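Local coordinates for protein R-imine reductase (Streptomyces kanamyceticus, PDB 3ZGY) that catalyses the R-selective reduction of an imine substrate with NADPH as the hydride source, at residues Gly67-Ala72 and Ala91-Leu96. Residues are numbered along the deposited sequence; the frame is centred on the assembly and turned at random.
Sequences GSVAEA and ALLDPL
Val69, in the first turn of helix 69-75, lays its isopropyl group against the last part of helix 86-93 and the turn beyond. Val69 divides its apolar contacts between its two methyls. CG1, anti to the backbone N (chi1 177°), lies 4.2 Å from Leu96 CD2, the two side chains crossing at about a right angle, and more loosely meets CD2 of Leu93, a residue whose CB points away but whose tip swings back. CG2 reaches Leu92 CD2 at 4.3 Å. Beside Val69, the same Leu96 methyl rests on the backbone of the next residue, with CD2 4.1 Å from Ala70 CA, and touches Ala70 CB as well. The closest approach is Val69 CG1 to Leu92 O, 3.8 Å, a van der Waals contact with the carbonyl.

No hydrogen bond crosses between the segments; each is ordered by bonds of its own. Ser68 N-caps helix 69-75: its OG accepts from Glu71 N at 3.1 Å. Across the way, a type I turn from Leu93 to Leu96, closed by Leu96 N to Leu93 O (3.1 Å), brings Leu96 round to face Ala70. Asp94 in that turn forms a salt bridge with Arg120.

Trp48 of strand 45-48 touches both Val69 and Leu92, tying the pair to the Rossmann-type sheet. Leu92 also packs on Val83, an NADP(+)-binding residue, although no cofactor is bound here. Lacking any directional bond, the two segments meet here through van der Waals fit alone.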
# COMPACT_ATOMS: atom_id res chain seq x y z
N GLY D 67 5.92 -42.22 11.83
CA GLY D 67 7.31 -42.63 12.01
C GLY D 67 8.29 -41.86 11.13
O GLY D 67 9.39 -41.52 11.57
N SER D 68 7.90 -41.66 9.88
CA SER D 68 8.76 -41.11 8.86
C SER D 68 7.91 -40.37 7.86
O SER D 68 6.65 -40.44 7.88
CB SER D 68 9.45 -42.25 8.12
OG SER D 68 8.45 -43.06 7.45
N VAL D 69 8.58 -39.68 6.94
CA VAL D 69 7.90 -39.00 5.84
C VAL D 69 7.16 -40.00 4.94
O VAL D 69 6.02 -39.77 4.56
CB VAL D 69 8.86 -38.16 5.00
CG1 VAL D 69 8.14 -37.53 3.83
CG2 VAL D 69 9.50 -37.08 5.85
N ALA D 70 7.78 -41.14 4.68
CA ALA D 70 7.11 -42.14 3.85
C ALA D 70 5.84 -42.68 4.49
O ALA D 70 4.85 -42.95 3.81
CB ALA D 70 8.07 -43.24 3.52
N GLU D 71 5.88 -42.85 5.80
CA GLU D 71 4.71 -43.33 6.57
C GLU D 71 3.59 -42.30 6.50
O GLU D 71 2.43 -42.62 6.25
CB GLU D 71 5.09 -43.60 8.01
CG GLU D 71 4.29 -44.67 8.73
CD GLU D 71 4.90 -44.97 10.11
OE1 GLU D 71 6.16 -45.15 10.20
OE2 GLU D 71 4.11 -44.99 11.08
N ALA D 72 3.95 -41.03 6.66
CA ALA D 72 2.97 -39.95 6.53
C ALA D 72 2.31 -39.90 5.17
O ALA D 72 1.10 -39.71 5.06
CB ALA D 72 3.63 -38.61 6.85
N ALA D 91 14.38 -31.70 0.14
CA ALA D 91 15.06 -32.61 1.08
C ALA D 91 14.12 -33.70 1.65
O ALA D 91 14.55 -34.83 1.88
CB ALA D 91 15.72 -31.80 2.19
N LEU D 92 12.85 -33.37 1.81
CA LEU D 92 11.93 -34.33 2.39
C LEU D 92 11.31 -35.21 1.36
O LEU D 92 11.05 -36.36 1.65
CB LEU D 92 10.81 -33.61 3.13
CG LEU D 92 11.28 -32.75 4.30
CD1 LEU D 92 10.07 -32.11 4.94
CD2 LEU D 92 12.04 -33.61 5.29
N LEU D 93 11.04 -34.67 0.17
CA LEU D 93 10.26 -35.41 -0.81
C LEU D 93 11.11 -36.16 -1.88
O LEU D 93 10.72 -37.23 -2.32
CB LEU D 93 9.30 -34.48 -1.50
CG LEU D 93 8.25 -33.82 -0.62
CD1 LEU D 93 7.22 -33.11 -1.49
CD2 LEU D 93 7.57 -34.83 0.28
N ASP D 94 12.25 -35.60 -2.30
CA ASP D 94 13.02 -36.21 -3.37
C ASP D 94 13.43 -37.64 -3.02
O ASP D 94 13.34 -38.52 -3.87
CB ASP D 94 14.23 -35.33 -3.78
CG ASP D 94 13.82 -34.03 -4.52
OD1 ASP D 94 12.66 -33.91 -4.95
OD2 ASP D 94 14.67 -33.12 -4.74
N PRO D 95 13.84 -37.91 -1.78
CA PRO D 95 14.29 -39.27 -1.49
C PRO D 95 13.21 -40.32 -1.52
O PRO D 95 13.53 -41.46 -1.32
CB PRO D 95 14.82 -39.17 -0.07
CG PRO D 95 15.20 -37.75 0.10
CD PRO D 95 14.20 -36.98 -0.70
N LEU D 96 11.95 -39.97 -1.74
CA LEU D 96 10.87 -40.97 -1.67
C LEU D 96 10.93 -41.94 -2.84
O LEU D 96 11.28 -41.53 -3.93
CB LEU D 96 9.51 -40.28 -1.69
CG LEU D 96 9.11 -39.43 -0.48
CD1 LEU D 96 7.75 -38.84 -0.74
CD2 LEU D 96 9.08 -40.25 0.80